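Local coordinates for protein benzoate transport porin BenP (Acinetobacter baumannii AB307-0294, PDB 5DL8) that forms a beta-barrel in the outer membrane and probably serves as a porin, letting benzoate and perhaps other small solutes, antibiotics among them, into the cell, at residues 185-190 against 295-300; 196-201 against 222-227; 307-312 against 358-363; 319-324 against 344-349. All coordinates share one frame; numbering follows the deposited sequence.

Contact 1: residues 185-190 against 295-300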
loop_
_atom_site.group_PDB
_atom_site.type_symbol
_atom_site.label_atom_id
_atom_site.label_comp_id
_atom_site.label_asym_id
_atom_site.label_seq_id
_atom_site.Cartn_x
_atom_site.Cartn_y
_atom_site.Cartn_z
ATOM N N LYS A 185 8.532 -16.047 -3.058
ATOM C CA LYS A 185 8.594 -15.956 -1.601
ATOM C C LYS A 185 8.921 -14.567 -1.117
ATOM O O LYS A 185 9.718 -13.853 -1.772
ATOM C CB LYS A 185 9.647 -16.903 -1.034
ATOM C CG LYS A 185 9.171 -18.331 -1.131
ATOM C CD LYS A 185 10.239 -19.387 -0.780
ATOM C CE LYS A 185 9.585 -20.756 -0.746
ATOM N NZ LYS A 185 10.673 -21.635 -0.293
ATOM N N PHE A 186 8.355 -14.190 0.023
ATOM C CA PHE A 186 8.771 -12.971 0.741
ATOM C C PHE A 186 10.199 -13.045 1.138
ATOM O O PHE A 186 10.718 -14.153 1.361
ATOM C CB PHE A 186 7.980 -12.866 2.096
ATOM C CG PHE A 186 6.493 -12.497 1.963
ATOM C CD1 PHE A 186 6.116 -11.205 1.695
ATOM C CD2 PHE A 186 5.496 -13.466 2.090
ATOM C CE1 PHE A 186 4.762 -10.873 1.503
ATOM C CE2 PHE A 186 4.184 -13.140 1.978
ATOM C CZ PHE A 186 3.794 -11.845 1.680
ATOM N N SER A 187 10.856 -11.898 1.272
ATOM C CA SER A 187 12.215 -11.951 1.723
ATOM C C SER A 187 12.646 -10.698 2.493
ATOM O O SER A 187 11.994 -9.672 2.419
ATOM C CB SER A 187 13.200 -12.204 0.521
ATOM O OG SER A 187 13.067 -11.232 -0.541
ATOM N N PHE A 188 13.756 -10.783 3.221
ATOM C CA PHE A 188 14.364 -9.616 3.818
ATOM C C PHE A 188 15.869 -9.687 3.509
ATOM O O PHE A 188 16.558 -10.765 3.633
ATOM C CB PHE A 188 14.070 -9.593 5.324
ATOM C CG PHE A 188 14.563 -8.367 6.057
ATOM C CD1 PHE A 188 13.749 -7.227 6.216
ATOM C CD2 PHE A 188 15.786 -8.353 6.678
ATOM C CE1 PHE A 188 14.212 -6.109 6.937
ATOM C CE2 PHE A 188 16.260 -7.227 7.344
ATOM C CZ PHE A 188 15.471 -6.103 7.504
ATOM N N THR A 189 16.391 -8.494 3.276
ATOM C CA THR A 189 17.757 -8.289 2.887
ATOM C C THR A 189 18.509 -7.337 3.845
ATOM O O THR A 189 18.033 -6.243 4.159
ATOM C CB THR A 189 17.754 -7.797 1.363
ATOM O OG1 THR A 189 17.213 -8.868 0.545
ATOM C CG2 THR A 189 19.127 -7.527 0.899
ATOM N N ALA A 190 19.728 -7.705 4.259
ATOM C CA ALA A 190 20.582 -6.701 4.935
ATOM C C ALA A 190 22.043 -7.029 4.683
ATOM O O ALA A 190 22.408 -8.229 4.651
ATOM C CB ALA A 190 20.323 -6.652 6.391
ATOM N N LEU A 295 10.906 -3.380 6.555
ATOM C CA LEU A 295 9.956 -3.615 5.444
ATOM C C LEU A 295 10.497 -4.836 4.669
ATOM O O LEU A 295 11.675 -4.990 4.558
ATOM C CB LEU A 295 9.967 -2.358 4.544
ATOM C CG LEU A 295 9.168 -1.350 5.338
ATOM C CD1 LEU A 295 9.893 -0.083 5.832
ATOM C CD2 LEU A 295 7.723 -1.225 4.881
ATOM N N PRO A 296 9.618 -5.708 4.170
ATOM C CA PRO A 296 9.987 -6.738 3.313
ATOM C C PRO A 296 10.570 -6.224 1.969
ATOM O O PRO A 296 10.348 -5.092 1.599
ATOM C CB PRO A 296 8.728 -7.561 3.134
ATOM C CG PRO A 296 7.575 -6.814 3.834
ATOM C CD PRO A 296 8.143 -5.565 4.413
ATOM N N ASP A 297 11.369 -7.077 1.306
ATOM C CA ASP A 297 11.936 -6.767 -0.029
ATOM C C ASP A 297 10.768 -6.632 -1.010
ATOM O O ASP A 297 9.651 -7.031 -0.721
ATOM C CB ASP A 297 12.868 -7.875 -0.575
ATOM C CG ASP A 297 14.070 -8.163 0.270
ATOM O OD1 ASP A 297 14.565 -7.276 0.903
ATOM O OD2 ASP A 297 14.610 -9.293 0.257
ATOM N N GLY A 298 10.994 -5.956 -2.085
ATOM C CA GLY A 298 9.994 -5.873 -3.188
ATOM C C GLY A 298 9.018 -4.714 -3.066
ATOM O O GLY A 298 7.910 -4.715 -3.716
ATOM N N PHE A 299 9.425 -3.734 -2.220
ATOM C CA PHE A 299 8.829 -2.376 -2.155
ATOM C C PHE A 299 7.424 -2.431 -1.581
ATOM O O PHE A 299 6.556 -1.552 -1.892
ATOM C CB PHE A 299 8.863 -1.639 -3.578
ATOM C CG PHE A 299 10.220 -1.731 -4.276
ATOM C CD1 PHE A 299 11.339 -1.052 -3.754
ATOM C CD2 PHE A 299 10.405 -2.613 -5.357
ATOM C CE1 PHE A 299 12.611 -1.254 -4.326
ATOM C CE2 PHE A 299 11.663 -2.804 -5.926
ATOM C CZ PHE A 299 12.757 -2.121 -5.406
ATOM N N LEU A 300 7.175 -3.448 -0.741
ATOM C CA LEU A 300 5.827 -3.597 -0.120
ATOM C C LEU A 300 5.610 -2.462 0.838
ATOM O O LEU A 300 6.357 -2.303 1.768
ATOM C CB LEU A 300 5.711 -4.974 0.542
ATOM C CG LEU A 300 6.131 -6.198 -0.340
ATOM C CD1 LEU A 300 5.749 -7.540 0.304
ATOM C CD2 LEU A 300 5.472 -6.025 -1.702
HETATM O O HOH W 1 9.427 -9.716 0.158
#

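Contact 2: residues 196-201 against 222-227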
loop_
_atom_site.group_PDB
_atom_site.type_symbol
_atom_site.label_atom_id
_atom_site.label_comp_id
_atom_site.label_asym_id
_atom_site.label_seq_id
_atom_site.Cartn_x
_atom_site.Cartn_y
_atom_site.Cartn_z
ATOM N N GLU A 196 14.928 -15.736 2.410
ATOM C CA GLU A 196 13.508 -15.938 2.047
ATOM C C GLU A 196 12.737 -16.557 3.173
ATOM O O GLU A 196 13.322 -17.290 3.952
ATOM C CB GLU A 196 13.409 -16.954 0.901
ATOM C CG GLU A 196 14.175 -16.553 -0.367
ATOM C CD GLU A 196 13.976 -17.484 -1.513
ATOM O OE1 GLU A 196 14.599 -18.544 -1.479
ATOM O OE2 GLU A 196 13.202 -17.141 -2.419
ATOM N N SER A 197 11.434 -16.339 3.180
ATOM C CA SER A 197 10.518 -16.971 4.095
ATOM C C SER A 197 9.655 -18.005 3.405
ATOM O O SER A 197 9.182 -17.775 2.268
ATOM C CB SER A 197 9.583 -15.856 4.612
ATOM O OG SER A 197 8.492 -16.323 5.454
ATOM N N ASP A 198 9.362 -19.100 4.099
ATOM C CA ASP A 198 8.302 -20.018 3.667
ATOM C C ASP A 198 6.876 -19.468 3.769
ATOM O O ASP A 198 5.959 -19.947 3.083
ATOM C CB ASP A 198 8.417 -21.369 4.348
ATOM C CG ASP A 198 9.670 -22.147 3.904
ATOM O OD1 ASP A 198 10.271 -21.847 2.850
ATOM O OD2 ASP A 198 10.064 -23.069 4.605
ATOM N N GLY A 199 6.647 -18.438 4.542
ATOM C CA GLY A 199 5.299 -17.878 4.539
ATOM C C GLY A 199 4.994 -16.910 5.653
ATOM O O GLY A 199 5.710 -16.866 6.655
ATOM N N LEU A 200 3.897 -16.165 5.440
ATOM C CA LEU A 200 3.337 -15.233 6.366
ATOM C C LEU A 200 2.046 -15.829 6.896
ATOM O O LEU A 200 1.111 -16.034 6.130
ATOM C CB LEU A 200 3.032 -13.907 5.623
ATOM C CG LEU A 200 2.280 -12.887 6.402
ATOM C CD1 LEU A 200 3.036 -12.491 7.666
ATOM C CD2 LEU A 200 2.061 -11.618 5.591
ATOM N N ASN A 201 1.981 -16.041 8.208
ATOM C CA ASN A 201 0.766 -16.518 8.906
ATOM C C ASN A 201 0.273 -15.329 9.695
ATOM O O ASN A 201 1.037 -14.707 10.447
ATOM C CB ASN A 201 1.099 -17.684 9.873
ATOM C CG ASN A 201 1.947 -18.775 9.198
ATOM O OD1 ASN A 201 1.505 -19.423 8.261
ATOM N ND2 ASN A 201 3.154 -18.988 9.704
ATOM N N LEU A 222 6.019 -13.720 9.985
ATOM C CA LEU A 222 6.685 -13.870 8.713
ATOM C C LEU A 222 7.799 -14.921 8.877
ATOM O O LEU A 222 8.793 -14.589 9.354
ATOM C CB LEU A 222 7.145 -12.436 8.214
ATOM C CG LEU A 222 7.681 -12.286 6.816
ATOM C CD1 LEU A 222 6.805 -12.806 5.697
ATOM C CD2 LEU A 222 8.040 -10.833 6.612
ATOM N N GLU A 223 7.550 -16.177 8.584
ATOM C CA GLU A 223 8.468 -17.247 9.034
ATOM C C GLU A 223 9.932 -17.002 8.714
ATOM O O GLU A 223 10.235 -16.650 7.563
ATOM C CB GLU A 223 8.057 -18.598 8.503
ATOM C CG GLU A 223 6.712 -19.111 9.006
ATOM C CD GLU A 223 6.328 -20.457 8.414
ATOM O OE1 GLU A 223 7.198 -21.143 7.833
ATOM O OE2 GLU A 223 5.142 -20.827 8.479
ATOM N N ASP A 224 10.826 -17.118 9.712
ATOM C CA ASP A 224 12.351 -17.047 9.603
ATOM C C ASP A 224 12.864 -15.632 9.382
ATOM O O ASP A 224 14.053 -15.405 9.244
ATOM C CB ASP A 224 12.940 -17.903 8.432
ATOM C CG ASP A 224 12.142 -19.231 8.140
ATOM O OD1 ASP A 224 12.261 -20.040 9.078
ATOM O OD2 ASP A 224 11.435 -19.419 6.992
ATOM N N LEU A 225 11.950 -14.652 9.269
ATOM C CA LEU A 225 12.346 -13.234 9.172
ATOM C C LEU A 225 12.001 -12.462 10.503
ATOM O O LEU A 225 12.895 -12.144 11.294
ATOM C CB LEU A 225 11.746 -12.595 7.888
ATOM C CG LEU A 225 11.892 -13.427 6.591
ATOM C CD1 LEU A 225 11.332 -12.704 5.352
ATOM C CD2 LEU A 225 13.366 -13.665 6.367
ATOM N N TYR A 226 10.726 -12.204 10.769
ATOM C CA TYR A 226 10.307 -11.400 11.927
ATOM C C TYR A 226 8.793 -11.554 12.184
ATOM O O TYR A 226 7.983 -11.974 11.318
ATOM C CB TYR A 226 10.758 -9.931 11.793
ATOM C CG TYR A 226 10.168 -9.138 10.587
ATOM C CD1 TYR A 226 8.948 -8.465 10.685
ATOM C CD2 TYR A 226 10.894 -8.986 9.388
ATOM C CE1 TYR A 226 8.397 -7.754 9.569
ATOM C CE2 TYR A 226 10.409 -8.291 8.315
ATOM C CZ TYR A 226 9.170 -7.700 8.379
ATOM O OH TYR A 226 8.714 -6.973 7.302
ATOM N N ASN A 227 8.455 -11.245 13.401
ATOM C CA ASN A 227 7.062 -11.228 13.896
ATOM C C ASN A 227 6.607 -9.840 14.181
ATOM O O ASN A 227 7.337 -9.029 14.702
ATOM C CB ASN A 227 7.001 -12.117 15.137
ATOM C CG ASN A 227 7.322 -13.576 14.785
ATOM O OD1 ASN A 227 6.967 -14.061 13.701
ATOM N ND2 ASN A 227 8.074 -14.242 15.642
#

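Contact 3: residues 307-312 against 358-363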
loop_
_atom_site.group_PDB
_atom_site.type_symbol
_atom_site.label_atom_id
_atom_site.label_comp_id
_atom_site.label_asym_id
_atom_site.label_seq_id
_atom_site.Cartn_x
_atom_site.Cartn_y
_atom_site.Cartn_z
ATOM N N ASN A 307 1.409 8.155 7.799
ATOM C CA ASN A 307 1.695 8.840 6.522
ATOM C C ASN A 307 2.720 8.111 5.606
ATOM O O ASN A 307 3.840 8.643 5.374
ATOM C CB ASN A 307 2.194 10.252 6.867
ATOM C CG ASN A 307 2.441 11.110 5.632
ATOM O OD1 ASN A 307 1.821 10.932 4.577
ATOM N ND2 ASN A 307 3.336 12.058 5.785
ATOM N N TRP A 308 2.336 6.941 5.061
ATOM C CA TRP A 308 3.270 6.188 4.140
ATOM C C TRP A 308 3.593 7.104 2.882
ATOM O O TRP A 308 2.745 7.756 2.366
ATOM C CB TRP A 308 2.772 4.785 3.741
ATOM C CG TRP A 308 3.670 4.190 2.828
ATOM C CD1 TRP A 308 3.543 4.170 1.413
ATOM C CD2 TRP A 308 4.905 3.579 3.123
ATOM N NE1 TRP A 308 4.643 3.560 0.846
ATOM C CE2 TRP A 308 5.513 3.197 1.846
ATOM C CE3 TRP A 308 5.557 3.241 4.315
ATOM C CZ2 TRP A 308 6.735 2.495 1.763
ATOM C CZ3 TRP A 308 6.807 2.521 4.235
ATOM C CH2 TRP A 308 7.391 2.200 2.952
ATOM N N ASN A 309 4.853 7.290 2.549
ATOM C CA ASN A 309 5.219 8.255 1.516
ATOM C C ASN A 309 6.488 7.693 0.850
ATOM O O ASN A 309 6.753 6.479 0.937
ATOM C CB ASN A 309 5.362 9.661 2.106
ATOM C CG ASN A 309 6.475 9.775 3.241
ATOM O OD1 ASN A 309 7.203 8.805 3.628
ATOM N ND2 ASN A 309 6.569 10.955 3.791
ATOM N N ALA A 310 7.298 8.528 0.220
ATOM C CA ALA A 310 8.371 8.020 -0.641
ATOM C C ALA A 310 9.540 7.399 0.062
ATOM O O ALA A 310 10.151 6.530 -0.471
ATOM C CB ALA A 310 8.899 9.180 -1.493
ATOM N N THR A 311 9.892 7.937 1.259
ATOM C CA THR A 311 11.111 7.647 1.959
ATOM C C THR A 311 10.813 7.045 3.400
ATOM O O THR A 311 11.506 6.148 3.859
ATOM C CB THR A 311 12.074 8.886 1.955
ATOM O OG1 THR A 311 11.543 10.020 2.611
ATOM C CG2 THR A 311 12.515 9.255 0.539
ATOM N N GLY A 312 9.736 7.479 4.061
ATOM C CA GLY A 312 9.086 6.648 5.098
ATOM C C GLY A 312 9.266 7.018 6.614
ATOM O O GLY A 312 8.436 6.689 7.471
ATOM N N GLU A 358 16.237 15.013 7.702
ATOM C CA GLU A 358 15.753 14.962 6.299
ATOM C C GLU A 358 14.345 15.521 6.179
ATOM O O GLU A 358 13.618 15.582 7.177
ATOM C CB GLU A 358 15.813 13.510 5.778
ATOM C CG GLU A 358 14.878 12.633 6.585
ATOM C CD GLU A 358 14.992 11.129 6.359
ATOM O OE1 GLU A 358 14.195 10.362 7.050
ATOM O OE2 GLU A 358 15.838 10.716 5.486
ATOM N N THR A 359 13.975 15.943 4.994
ATOM C CA THR A 359 12.665 16.491 4.723
ATOM C C THR A 359 12.092 15.881 3.492
ATOM O O THR A 359 12.831 15.576 2.541
ATOM C CB THR A 359 12.627 18.073 4.574
ATOM O OG1 THR A 359 13.452 18.503 3.481
ATOM C CG2 THR A 359 13.060 18.764 5.806
ATOM N N GLU A 360 10.780 15.728 3.441
ATOM C CA GLU A 360 10.103 15.275 2.194
ATOM C C GLU A 360 8.811 16.066 2.009
ATOM O O GLU A 360 7.997 16.132 2.923
ATOM C CB GLU A 360 9.743 13.811 2.251
ATOM C CG GLU A 360 9.207 13.262 0.883
ATOM C CD GLU A 360 8.719 11.807 0.904
ATOM O OE1 GLU A 360 9.525 10.892 1.251
ATOM O OE2 GLU A 360 7.528 11.592 0.561
ATOM N N SER A 361 8.658 16.698 0.858
ATOM C CA SER A 361 7.419 17.370 0.466
ATOM C C SER A 361 6.758 16.556 -0.662
ATOM O O SER A 361 7.431 15.885 -1.420
ATOM C CB SER A 361 7.682 18.872 0.134
ATOM O OG SER A 361 8.569 18.966 -0.947
ATOM N N ASN A 362 5.461 16.554 -0.686
ATOM C CA ASN A 362 4.636 15.940 -1.692
ATOM C C ASN A 362 3.553 16.951 -2.146
ATOM O O ASN A 362 2.850 17.531 -1.276
ATOM C CB ASN A 362 3.796 14.771 -1.077
ATOM C CG ASN A 362 4.613 13.602 -0.534
ATOM O OD1 ASN A 362 5.815 13.512 -0.706
ATOM N ND2 ASN A 362 3.909 12.642 0.032
ATOM N N VAL A 363 3.315 17.015 -3.454
ATOM C CA VAL A 363 2.176 17.734 -4.038
ATOM C C VAL A 363 1.387 16.702 -4.903
ATOM O O VAL A 363 2.002 15.958 -5.631
ATOM C CB VAL A 363 2.660 18.955 -4.913
ATOM C CG1 VAL A 363 1.472 19.665 -5.589
ATOM C CG2 VAL A 363 3.413 19.987 -4.080
HETATM O O HOH W 2 12.571 8.964 5.328
#

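Contact 4: residues 319-324 against 344-349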
loop_
_atom_site.group_PDB
_atom_site.type_symbol
_atom_site.label_atom_id
_atom_site.label_comp_id
_atom_site.label_asym_id
_atom_site.label_seq_id
_atom_site.Cartn_x
_atom_site.Cartn_y
_atom_site.Cartn_z
ATOM N N LYS A 319 12.672 10.404 14.838
ATOM C CA LYS A 319 11.458 11.179 15.132
ATOM C C LYS A 319 11.105 12.051 13.878
ATOM O O LYS A 319 11.934 12.779 13.270
ATOM C CB LYS A 319 11.720 12.113 16.284
ATOM C CG LYS A 319 12.260 11.446 17.543
ATOM C CD LYS A 319 12.415 12.572 18.618
ATOM C CE LYS A 319 12.666 12.164 20.093
ATOM N NZ LYS A 319 14.048 11.591 20.075
ATOM N N SER A 320 9.829 12.023 13.552
ATOM C CA SER A 320 9.256 12.860 12.436
ATOM C C SER A 320 7.942 13.656 12.747
ATOM O O SER A 320 7.027 13.173 13.479
ATOM C CB SER A 320 9.113 11.975 11.227
ATOM O OG SER A 320 8.335 10.832 11.547
ATOM N N TYR A 321 7.844 14.841 12.129
ATOM C CA TYR A 321 6.770 15.824 12.303
ATOM C C TYR A 321 6.139 16.037 10.961
ATOM O O TYR A 321 6.861 16.346 9.976
ATOM C CB TYR A 321 7.287 17.164 12.885
ATOM C CG TYR A 321 8.111 16.969 14.149
ATOM C CD1 TYR A 321 9.413 16.640 14.016
ATOM C CD2 TYR A 321 7.600 17.047 15.413
ATOM C CE1 TYR A 321 10.217 16.358 15.060
ATOM C CE2 TYR A 321 8.442 16.799 16.537
ATOM C CZ TYR A 321 9.775 16.474 16.302
ATOM O OH TYR A 321 10.787 16.138 17.191
ATOM N N HIS A 322 4.809 15.791 10.912
ATOM C CA HIS A 322 4.054 15.647 9.629
ATOM C C HIS A 322 2.956 16.708 9.568
ATOM O O HIS A 322 2.246 16.982 10.576
ATOM C CB HIS A 322 3.393 14.223 9.486
ATOM C CG HIS A 322 4.360 13.080 9.580
ATOM N ND1 HIS A 322 4.461 12.113 8.611
ATOM C CD2 HIS A 322 5.201 12.707 10.562
ATOM C CE1 HIS A 322 5.343 11.214 8.980
ATOM N NE2 HIS A 322 5.838 11.587 10.137
ATOM N N VAL A 323 2.826 17.357 8.428
ATOM C CA VAL A 323 1.810 18.377 8.254
ATOM C C VAL A 323 1.160 18.164 6.897
ATOM O O VAL A 323 1.882 17.855 5.914
ATOM C CB VAL A 323 2.432 19.770 8.202
ATOM C CG1 VAL A 323 1.353 20.839 8.154
ATOM C CG2 VAL A 323 3.295 20.019 9.394
ATOM N N MET A 324 -0.139 18.454 6.812
ATOM C CA MET A 324 -0.915 18.182 5.644
ATOM C C MET A 324 -1.981 19.310 5.437
ATOM O O MET A 324 -2.661 19.682 6.423
ATOM C CB MET A 324 -1.603 16.854 5.864
ATOM C CG MET A 324 -0.737 15.585 5.806
ATOM S SD MET A 324 -0.818 14.633 7.321
ATOM C CE MET A 324 0.347 13.319 7.068
ATOM N N TYR A 344 9.460 16.506 8.355
ATOM C CA TYR A 344 10.815 16.642 8.804
ATOM C C TYR A 344 11.097 15.498 9.786
ATOM O O TYR A 344 10.260 15.185 10.617
ATOM C CB TYR A 344 10.987 17.997 9.473
ATOM C CG TYR A 344 12.305 18.233 10.191
ATOM C CD1 TYR A 344 13.385 18.709 9.499
ATOM C CD2 TYR A 344 12.445 18.038 11.567
ATOM C CE1 TYR A 344 14.605 18.959 10.125
ATOM C CE2 TYR A 344 13.670 18.325 12.218
ATOM C CZ TYR A 344 14.749 18.747 11.456
ATOM O OH TYR A 344 15.975 19.053 11.980
ATOM N N GLY A 345 12.269 14.874 9.642
ATOM C CA GLY A 345 12.728 13.783 10.469
ATOM C C GLY A 345 14.170 14.091 10.957
ATOM O O GLY A 345 15.000 14.701 10.211
ATOM N N HIS A 346 14.461 13.730 12.215
ATOM C CA HIS A 346 15.792 13.956 12.841
ATOM C C HIS A 346 16.049 12.922 13.899
ATOM O O HIS A 346 15.201 11.994 14.054
ATOM C CB HIS A 346 15.890 15.392 13.423
ATOM C CG HIS A 346 15.051 15.603 14.644
ATOM N ND1 HIS A 346 15.508 16.255 15.755
ATOM C CD2 HIS A 346 13.791 15.231 14.933
ATOM C CE1 HIS A 346 14.559 16.299 16.660
ATOM N NE2 HIS A 346 13.516 15.664 16.191
ATOM N N ASP A 347 17.148 13.090 14.631
ATOM C CA ASP A 347 17.569 12.155 15.695
ATOM C C ASP A 347 17.937 10.698 15.263
ATOM O O ASP A 347 18.120 9.812 16.116
ATOM C CB ASP A 347 16.563 12.101 16.909
ATOM C CG ASP A 347 16.764 13.240 17.900
ATOM O OD1 ASP A 347 17.627 14.129 17.671
ATOM O OD2 ASP A 347 16.010 13.270 18.884
ATOM N N PHE A 348 18.077 10.516 13.956
ATOM C CA PHE A 348 18.696 9.327 13.404
ATOM C C PHE A 348 20.160 9.674 12.991
ATOM O O PHE A 348 20.527 10.832 12.793
ATOM C CB PHE A 348 17.907 8.696 12.240
ATOM C CG PHE A 348 17.765 9.583 11.018
ATOM C CD1 PHE A 348 16.871 10.675 11.023
ATOM C CD2 PHE A 348 18.527 9.331 9.861
ATOM C CE1 PHE A 348 16.738 11.497 9.868
ATOM C CE2 PHE A 348 18.412 10.142 8.729
ATOM C CZ PHE A 348 17.492 11.247 8.743
ATOM N N LYS A 349 20.947 8.626 12.817
ATOM C CA LYS A 349 22.368 8.714 12.387
ATOM C C LYS A 349 22.507 8.221 11.006
ATOM O O LYS A 349 21.804 7.274 10.615
ATOM C CB LYS A 349 23.252 7.834 13.294
ATOM C CG LYS A 349 23.336 8.410 14.688
ATOM C CD LYS A 349 24.035 7.557 15.736
ATOM C CE LYS A 349 23.788 8.100 17.165
ATOM N NZ LYS A 349 23.833 9.612 17.164
#

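Contact 1: residues 185-190 against 295-300
Asp297 contributes the most surface here, reaching across from the loop 295-300 to two hydroxyls on the strand 187-190. Its CG lies beside the backbone N and anti to the carbonyl carbon (chi1 -61°), which carries OD2 between Ser187 and Thr189. Ser187 OG donates to the anti lone pair of Asp297 OD2 over 2.6 Å. Thr189 OG1 meets the same OD2 at 2.7 Å, but from above the carboxylate plane, and it also bonds Thr194 on the adjoining strand 193-196. A carboxylate suits this place because one oxygen can accept from both hydroxyls, and this double grip limits how the group can turn. Ser187 OG occupies the crowded position between backbone N and carbonyl carbon (chi1 56°), which brings it within reach of the acid. The backbones join as well: Asp297 N donates almost straight to Ser187 O, at 2.9 Å and 176°. Water 1 adds a second link, accepting from Ser187 N and donating to Asp297 O. Away from this polar patch, the buried ring of Phe186 meets Leu300 edge-on, CE1 lying 3.7 Å from CD1 of the leucine, and both side chains rest on Val175 of strand 165-176. Polar ties between one long inter-strand loop and another, seated on the inside of the barrel, fit the OprD-type porin fold, in which inward-folded loops narrow the channel.

Contact 2: residues 196-201 against 222-227
Glu223 lays its aliphatic part across the carbonyl of Gly199, its CG 3.4 Å from Gly199 O, while its own backbone N donates to that oxygen over 2.8 Å. The chain then runs on extended (chi2 179°) and puts the carboxylate beside Asn201. Asn201 ND2 gives a nearly straight bond of 3.0 Å to the anti lone pair of Glu223 OE2, with the acceptor close to the amide plane. Arg171 of strand 165-176 completes the group, pairing with both Glu223 OE2 and Asn201 OD1. Ser197 works twice: its OG donates to a lone pair of Glu223 O at 2.8 Å and accepts from Gly199 N, closing an ST turn. A small hydroxyl fits this tight bend, just as Gly199 suits backbone angles that crowd a side chain. Carbon contacts fill in behind, Leu225 CD1 on Ser197 CB at 3.7 Å and Leu222 CD1 on Leu200 CB at 3.9 Å. A classic beta bulge sets two residues, Leu225 and Tyr226, against the single Leu222. With Asp198 OD2 and Asp224 OD2 only 4.6 Å apart and Glu223 nearby, the acids probably repel one another, a cost that Arg171 and Lys185, salt-bridged to Glu223 and Asp198, would offset.

Contact 3: residues 307-312 against 358-363
Hydrogen bonds to a single buried carboxylate, that of Glu360, dominate this contact between the loop 307-312 and the strand 358-363. Ala310 N donates to the syn lone pair of Glu360 OE2 at 3.1 Å and 163°. Thr311 OG1, held in the crowded position between its own backbone N and carbonyl carbon (chi1 62°), meets Glu360 tip to tip and donates to the anti lone pair of OE1 over 2.6 Å. Each oxygen thus has its own donor, so the acid is held at both corners. Glu360 is long enough to manage this: CG is anti to the backbone N (chi1 -172°) and the chain stays extended beyond it, spanning strand and loop, whose nearest CA atoms are Thr311 and Glu360, 7.7 Å apart. A water bridge runs alongside, water 2 donating to Thr311 OG1 and to Glu358 OE1, the latter also salt-bridged to Lys315. Close packing makes up the third kind. Asn309 CB comes within 3.3 Å of Glu360 OE2, and the methyl CB of Ala310, small enough to fit, lies 3.3 Å from Glu360 OE1. Inside the loop, Gly312 N makes a weak bond to Asn309 OD1, with Gly312 at a positive phi that suits glycine. The long loop between strands 278-288 and 319-328 is thus tied to the inner side of wall strand 355-368, as in porin barrels.

Contact 4: residues 319-324 against 344-349
The antiparallel beta hairpin formed by strands 319-328 and 336-349, one piece of the barrel wall, is joined here near its open end. The axes of 319-324 and 344-346 come within 4.7 Å at 171°. Lys319 and His346 form one hydrogen-bonded pair, Tyr321 and Tyr344 the next, each with two backbone bonds. Between them Ser320 and Gly345 make a non-hydrogen-bonded pair with CA atoms 4.1 Å apart, an approach eased by glycine's lack of a side chain.

Lys319 begins with its CB beside the imidazole of His346, 4.0 Å from CD2. CG leads on past the ring, and CD lies 3.7 Å from Asp347 OD2. CE keeps near the same oxygen, and a bend at the last torsion (chi4 69°) brings NZ to it at 2.8 Å, a salt bridge on the anti lone pair of Asp347 OD2. Asp347, at the corner where the strand turns, also sets its CG over one face of the His346 ring, toward its rim. A lysine suits this place, because its long chain can run alongside the imidazole and still reach the acid. On the same face of the sheet His346 NE2 and Tyr321 OH share a hydrogen bond of 2.9 Å, either able to donate. Tyr321 and Tyr344 stand side by side, pointing the same way, their meeting apolar. The other face belongs to Ser320 and His322, joined by a bond of 3.0 Å between Ser320 OG and His322 NE2.

Overall arrangement
All four contacts are partly buried, but contacts 1 and 3 lie deeper inside, and exposed residues take part only in contacts 2 and 4. Contact 4 rests on four backbone bonds of a wall hairpin. Contact 2, where strand 200-210 begins and the chain turns from 213-222 into 226-238, has one such bond plus side-chain bonds and an ST turn. Contacts 1 and 3 hold the same long loop between strands 278-288 and 319-328, each through a carboxylate gripped by two donors: the loop supplies the acid in contact 1, the wall strand in contact 3. Leu295 packs on Trp308 between them. Phe186 O and Ser197 N link contacts 1 and 2; Asn307–His322 and Glu358–Gly345 link contacts 3 and 4.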